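Long-range contact in SAM-dependent methyltransferase (Anabaena variabilis ATCC 29413, PDB 3GGD), which probably transfers a methyl group from S-adenosyl-L-methionine to a substrate not yet identified, and binds the product S-adenosyl-L-homocysteine: residues A[208-222]-A[233-245]. Residues are numbered along the deposited sequence; the frame is centred on the assembly and turned at random. Where two conformers were deposited one is given.
Sequences FPDFEILSQGEGLFQ and ATPPAFWAVIKHR. With CO (cobalt (II) ion), chain C; EDO (1,2-ethanediol), chain R; EDO (1,2-ethanediol), chain O; EDO (1,2-ethanediol), chain L.
Strands 211-217 and 237-244 pair antiparallel, with a classic beta bulge in which Leu-214 and Ser-215 together stand opposite the single residue Val-241: Val-241 O takes the N-H of Leu-214 at 2.7 Å and, weakly, that of Ser-215. Further along, Gly-217 and Trp-239 exchange two backbone bonds, and the pairing continues past the strands to Phe-221 N, bonded to Pro-235 O. With its CG wedged between backbone N and carbonyl carbon (chi1 65°), Trp-239 folds its indole across the neighbouring strand; Gly-217 N lies 3.4 Å above the ring plane and Gly-217 CA makes a CH-pi contact with the five-membered ring. Ser-215 OG meets the far rim of the indole, 3.5 Å from Trp-239 CZ3. At the other end, Asp-210 OD2 and His-244 NE2 each bind the cobalt ion at 2.0 Å, their carboxylate and imidazole planes 76° apart. His-244 ND1 donates in the ring plane to the C-terminal Arg-245 OXT (2.7 Å), which fixes the ring's rotation, while Arg-150 holds Asp-210 OD1 in a salt bridge. The imidazole also turns its edge to the face of Phe-211, and Ile-242 CD1 sits over the Phe-208 ring, 4.0 Å from its centroid. The pair closes one side of the Rossmann-like methyltransferase sheet: strand 237-244 runs antiparallel to both its neighbours, 158-164 and the outermost strand 211-217, helix 201-207 packs on Ile-213 and Phe-238, and helix 142-153 packs against Phe-208 and Phe-211.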
loop_
_atom_site.group_PDB
_atom_site.type_symbol
_atom_site.label_atom_id
_atom_site.label_comp_id
_atom_site.label_asym_id
_atom_site.label_seq_id
_atom_site.Cartn_x
_atom_site.Cartn_y
_atom_site.Cartn_z
ATOM N N PHE A 208 6.771 11.240 -10.370
ATOM C CA PHE A 208 6.146 10.887 -11.634
ATOM C C PHE A 208 5.869 12.085 -12.505
ATOM O O PHE A 208 4.753 12.302 -12.944
ATOM C CB PHE A 208 4.833 10.142 -11.391
ATOM C CG PHE A 208 4.978 8.902 -10.527
ATOM C CD1 PHE A 208 5.517 7.731 -11.045
ATOM C CD2 PHE A 208 4.545 8.904 -9.200
ATOM C CE1 PHE A 208 5.661 6.589 -10.234
ATOM C CE2 PHE A 208 4.680 7.773 -8.397
ATOM C CZ PHE A 208 5.238 6.609 -8.913
ATOM N N PRO A 209 6.893 12.861 -12.797
ATOM C CA PRO A 209 6.652 14.053 -13.602
ATOM C C PRO A 209 6.175 13.719 -15.040
ATOM O O PRO A 209 5.599 14.570 -15.709
ATOM C CB PRO A 209 8.018 14.761 -13.610
ATOM C CG PRO A 209 8.975 13.661 -13.400
ATOM C CD PRO A 209 8.304 12.682 -12.465
ATOM N N ASP A 210 6.455 12.498 -15.498
ATOM C CA ASP A 210 6.057 12.023 -16.812
ATOM C C ASP A 210 4.647 11.413 -16.804
ATOM O O ASP A 210 4.227 10.829 -17.784
ATOM C CB ASP A 210 7.079 11.012 -17.373
ATOM C CG ASP A 210 7.486 9.903 -16.389
ATOM O OD1 ASP A 210 7.309 10.041 -15.149
ATOM O OD2 ASP A 210 8.112 8.918 -16.866
ATOM N N PHE A 211 3.915 11.556 -15.704
ATOM C CA PHE A 211 2.556 11.008 -15.636
ATOM C C PHE A 211 1.464 12.083 -15.578
ATOM O O PHE A 211 1.659 13.161 -15.047
ATOM C CB PHE A 211 2.409 10.061 -14.431
ATOM C CG PHE A 211 3.050 8.715 -14.644
ATOM C CD1 PHE A 211 4.441 8.607 -14.765
ATOM C CD2 PHE A 211 2.271 7.563 -14.788
ATOM C CE1 PHE A 211 5.049 7.372 -14.999
ATOM C CE2 PHE A 211 2.878 6.324 -15.036
ATOM C CZ PHE A 211 4.255 6.223 -15.125
ATOM N N GLU A 212 0.316 11.745 -16.150
ATOM C CA GLU A 212 -0.909 12.530 -16.088
ATOM C C GLU A 212 -1.694 12.024 -14.881
ATOM O O GLU A 212 -1.692 10.825 -14.622
ATOM C CB GLU A 212 -1.728 12.267 -17.361
ATOM C CG GLU A 212 -2.900 13.195 -17.576
ATOM C CD GLU A 212 -3.754 12.825 -18.785
ATOM O OE1 GLU A 212 -3.382 11.903 -19.551
ATOM O OE2 GLU A 212 -4.815 13.448 -18.949
ATOM N N ILE A 213 -2.342 12.920 -14.137
ATOM C CA ILE A 213 -3.252 12.527 -13.079
ATOM C C ILE A 213 -4.639 12.499 -13.727
ATOM O O ILE A 213 -5.122 13.512 -14.173
ATOM C CB ILE A 213 -3.240 13.522 -11.902
ATOM C CG1 ILE A 213 -1.827 13.604 -11.305
ATOM C CG2 ILE A 213 -4.396 13.170 -10.861
ATOM C CD1 ILE A 213 -1.619 14.685 -10.235
ATOM N N LEU A 214 -5.250 11.324 -13.817
ATOM C CA LEU A 214 -6.583 11.215 -14.435
ATOM C C LEU A 214 -7.673 11.630 -13.467
ATOM O O LEU A 214 -8.708 12.140 -13.878
ATOM C CB LEU A 214 -6.839 9.775 -14.904
ATOM C CG LEU A 214 -5.798 9.218 -15.901
ATOM C CD1 LEU A 214 -6.284 7.870 -16.411
ATOM C CD2 LEU A 214 -5.517 10.228 -17.053
ATOM N N SER A 215 -7.429 11.431 -12.174
ATOM C CA SER A 215 -8.412 11.699 -11.171
ATOM C C SER A 215 -7.693 11.679 -9.833
ATOM O O SER A 215 -6.728 10.920 -9.655
ATOM C CB SER A 215 -9.409 10.522 -11.226
ATOM O OG SER A 215 -10.385 10.630 -10.246
ATOM N N GLN A 216 -8.154 12.457 -8.868
ATOM C CA GLN A 216 -7.552 12.411 -7.529
ATOM C C GLN A 216 -8.517 12.859 -6.485
ATOM O O GLN A 216 -9.514 13.490 -6.799
ATOM C CB GLN A 216 -6.308 13.302 -7.437
ATOM C CG GLN A 216 -6.541 14.788 -7.596
ATOM C CD GLN A 216 -5.230 15.573 -7.379
ATOM O OE1 GLN A 216 -4.699 15.609 -6.260
ATOM N NE2 GLN A 216 -4.699 16.166 -8.440
ATOM N N GLY A 217 -8.200 12.573 -5.228
ATOM C CA GLY A 217 -9.012 13.105 -4.125
ATOM C C GLY A 217 -8.305 12.846 -2.805
ATOM O O GLY A 217 -7.113 12.536 -2.770
ATOM N N GLU A 218 -9.042 13.005 -1.723
ATOM C CA GLU A 218 -8.534 12.819 -0.365
ATOM C C GLU A 218 -9.352 11.790 0.444
ATOM O O GLU A 218 -9.174 10.566 0.295
ATOM C CB GLU A 218 -8.463 14.173 0.316
ATOM C CG GLU A 218 -7.439 15.058 -0.408
ATOM C CD GLU A 218 -7.230 16.416 0.225
ATOM O OE1 GLU A 218 -8.003 16.781 1.100
ATOM O OE2 GLU A 218 -6.287 17.131 -0.166
ATOM N N GLY A 219 -10.251 12.253 1.270
ATOM C CA GLY A 219 -11.044 11.330 2.092
ATOM C C GLY A 219 -10.269 10.682 3.235
ATOM O O GLY A 219 -9.269 11.213 3.722
ATOM N N LEU A 220 -10.759 9.515 3.645
ATOM C CA LEU A 220 -10.277 8.816 4.821
ATOM C C LEU A 220 -9.669 7.462 4.468
ATOM O O LEU A 220 -9.972 6.864 3.411
ATOM C CB LEU A 220 -11.427 8.621 5.803
ATOM C CG LEU A 220 -12.121 9.901 6.280
ATOM C CD1 LEU A 220 -13.368 9.536 7.139
ATOM C CD2 LEU A 220 -11.166 10.902 7.020
ATOM N N PHE A 221 -8.772 7.005 5.341
ATOM C CA PHE A 221 -8.193 5.670 5.236
ATOM C C PHE A 221 -8.744 4.870 6.396
ATOM O O PHE A 221 -8.791 5.363 7.518
ATOM C CB PHE A 221 -6.675 5.693 5.314
ATOM C CG PHE A 221 -6.059 4.354 5.097
ATOM C CD1 PHE A 221 -5.894 3.859 3.813
ATOM C CD2 PHE A 221 -5.670 3.565 6.174
ATOM C CE1 PHE A 221 -5.348 2.586 3.607
ATOM C CE2 PHE A 221 -5.107 2.315 5.982
ATOM C CZ PHE A 221 -4.947 1.820 4.698
ATOM N N GLN A 222 -9.189 3.652 6.135
ATOM C CA GLN A 222 -9.812 2.860 7.194
ATOM C C GLN A 222 -8.879 1.874 7.881
ATOM O O GLN A 222 -8.276 1.017 7.223
ATOM C CB GLN A 222 -10.988 2.112 6.618
ATOM C CG GLN A 222 -12.005 3.024 5.991
ATOM C CD GLN A 222 -12.962 3.651 6.983
ATOM O OE1 GLN A 222 -13.325 3.056 8.021
ATOM N NE2 GLN A 222 -13.407 4.863 6.645
ATOM N N ALA A 233 -10.533 4.300 13.961
ATOM C CA ALA A 233 -9.582 5.379 13.651
ATOM C C ALA A 233 -9.391 5.442 12.138
ATOM O O ALA A 233 -9.047 4.427 11.481
ATOM C CB ALA A 233 -8.252 5.173 14.359
ATOM N N THR A 234 -9.637 6.630 11.582
ATOM C CA THR A 234 -9.560 6.841 10.146
ATOM C C THR A 234 -8.653 8.054 9.806
ATOM O O THR A 234 -9.127 9.188 9.698
ATOM C CB THR A 234 -10.959 7.090 9.535
ATOM O OG1 THR A 234 -11.520 8.266 10.116
ATOM C CG2 THR A 234 -11.923 5.906 9.728
ATOM N N PRO A 235 -7.359 7.815 9.639
ATOM C CA PRO A 235 -6.463 8.909 9.249
ATOM C C PRO A 235 -6.760 9.486 7.855
ATOM O O PRO A 235 -7.396 8.829 7.017
ATOM C CB PRO A 235 -5.079 8.252 9.253
ATOM C CG PRO A 235 -5.347 6.770 9.098
ATOM C CD PRO A 235 -6.653 6.531 9.790
ATOM N N PRO A 236 -6.291 10.719 7.598
ATOM C CA PRO A 236 -6.546 11.350 6.300
ATOM C C PRO A 236 -5.795 10.649 5.189
ATOM O O PRO A 236 -4.642 10.226 5.376
ATOM C CB PRO A 236 -6.056 12.782 6.494
ATOM C CG PRO A 236 -5.067 12.722 7.628
ATOM C CD PRO A 236 -5.532 11.598 8.515
ATOM N N ALA A 237 -6.466 10.532 4.041
ATOM C CA ALA A 237 -5.964 9.825 2.863
ATOM C C ALA A 237 -5.741 10.786 1.703
ATOM O O ALA A 237 -6.258 11.904 1.670
ATOM C CB ALA A 237 -6.934 8.707 2.451
ATOM N N PHE A 238 -4.915 10.344 0.776
ATOM C CA PHE A 238 -4.701 10.989 -0.497
ATOM C C PHE A 238 -4.784 9.855 -1.497
ATOM O O PHE A 238 -4.155 8.810 -1.287
ATOM C CB PHE A 238 -3.296 11.620 -0.626
ATOM C CG PHE A 238 -2.926 11.949 -2.042
ATOM C CD1 PHE A 238 -3.419 13.070 -2.646
ATOM C CD2 PHE A 238 -2.151 11.093 -2.790
ATOM C CE1 PHE A 238 -3.138 13.363 -3.947
ATOM C CE2 PHE A 238 -1.851 11.401 -4.116
ATOM C CZ PHE A 238 -2.379 12.539 -4.679
ATOM N N TRP A 239 -5.520 10.064 -2.588
ATOM C CA TRP A 239 -5.583 9.058 -3.655
ATOM C C TRP A 239 -5.556 9.705 -5.025
ATOM O O TRP A 239 -5.939 10.887 -5.198
ATOM C CB TRP A 239 -6.834 8.135 -3.524
ATOM C CG TRP A 239 -8.128 8.816 -3.695
ATOM C CD1 TRP A 239 -8.911 9.317 -2.696
ATOM C CD2 TRP A 239 -8.830 9.088 -4.922
ATOM N NE1 TRP A 239 -10.039 9.877 -3.214
ATOM C CE2 TRP A 239 -10.029 9.746 -4.573
ATOM C CE3 TRP A 239 -8.572 8.828 -6.268
ATOM C CZ2 TRP A 239 -10.962 10.178 -5.522
ATOM C CZ3 TRP A 239 -9.498 9.250 -7.208
ATOM C CH2 TRP A 239 -10.685 9.906 -6.830
ATOM N N ALA A 240 -5.072 8.921 -5.991
ATOM C CA ALA A 240 -4.985 9.366 -7.373
ATOM C C ALA A 240 -5.008 8.184 -8.343
ATOM O O ALA A 240 -4.631 7.052 -7.996
ATOM C CB ALA A 240 -3.691 10.247 -7.610
ATOM N N VAL A 241 -5.494 8.462 -9.551
ATOM C CA VAL A 241 -5.285 7.550 -10.672
ATOM C C VAL A 241 -4.341 8.281 -11.646
ATOM O O VAL A 241 -4.635 9.410 -12.075
ATOM C CB VAL A 241 -6.607 7.168 -11.406
ATOM C CG1 VAL A 241 -6.287 6.245 -12.550
ATOM C CG2 VAL A 241 -7.627 6.515 -10.432
ATOM N N ILE A 242 -3.216 7.629 -11.978
ATOM C CA ILE A 242 -2.221 8.210 -12.885
ATOM C C ILE A 242 -1.911 7.259 -14.046
ATOM O O ILE A 242 -2.060 6.031 -13.929
ATOM C CB ILE A 242 -0.930 8.665 -12.124
ATOM C CG1 ILE A 242 -0.070 7.456 -11.672
ATOM C CG2 ILE A 242 -1.310 9.544 -10.900
ATOM C CD1 ILE A 242 1.313 7.858 -11.069
ATOM N N LYS A 243 -1.511 7.840 -15.174
ATOM C CA LYS A 243 -1.153 7.089 -16.367
ATOM C C LYS A 243 -0.060 7.894 -17.110
ATOM O O LYS A 243 -0.095 9.126 -17.112
ATOM C CB LYS A 243 -2.392 6.907 -17.215
ATOM C CG LYS A 243 -2.236 6.013 -18.456
ATOM C CD LYS A 243 -3.605 5.715 -19.045
ATOM C CE LYS A 243 -3.546 4.771 -20.244
ATOM N NZ LYS A 243 -2.932 5.543 -21.383
ATOM N N HIS A 244 0.925 7.210 -17.693
ATOM C CA HIS A 244 1.993 7.921 -18.400
ATOM C C HIS A 244 1.381 8.894 -19.428
ATOM O O HIS A 244 0.414 8.572 -20.166
ATOM C CB HIS A 244 3.039 6.949 -19.022
ATOM C CG HIS A 244 4.334 7.607 -19.414
ATOM N ND1 HIS A 244 4.413 8.481 -20.469
ATOM C CD2 HIS A 244 5.592 7.522 -18.904
ATOM C CE1 HIS A 244 5.656 8.931 -20.586
ATOM N NE2 HIS A 244 6.402 8.355 -19.663
ATOM N N ARG A 245 1.944 10.099 -19.481
ATOM C CA ARG A 245 1.499 11.085 -20.461
ATOM C C ARG A 245 1.804 10.612 -21.884
ATOM O O ARG A 245 1.226 11.139 -22.841
ATOM C CB ARG A 245 2.194 12.432 -20.209
ATOM C CG ARG A 245 3.662 12.441 -20.575
ATOM C CD ARG A 245 4.358 13.727 -20.099
ATOM N NE ARG A 245 5.748 13.760 -20.542
ATOM C CZ ARG A 245 6.527 14.836 -20.524
ATOM N NH1 ARG A 245 6.092 15.981 -20.042
ATOM N NH2 ARG A 245 7.763 14.768 -20.988
ATOM O OXT ARG A 245 2.633 9.691 -22.110
HETATM CO CO CO C . 8.268 8.417 -18.815
HETATM C C1 EDO R . -12.477 13.219 -2.536
HETATM O O1 EDO R . -11.894 14.367 -1.940
HETATM C C2 EDO R . -12.266 12.090 -1.540
HETATM O O2 EDO R . -12.711 10.877 -2.111
HETATM C C1 EDO O . -1.422 15.883 -13.885
HETATM O O1 EDO O . -1.952 15.714 -15.178
HETATM C C2 EDO O . -0.800 17.254 -13.714
HETATM O O2 EDO O . -0.021 17.188 -12.529
HETATM C C1 EDO L . -9.695 3.145 2.580
HETATM O O1 EDO L . -9.730 2.076 3.542
HETATM C C2 EDO L . -9.824 2.635 1.116
HETATM O O2 EDO L . -8.936 1.523 0.783
HETATM O O HOH W 1 -2.425 9.572 -20.054
#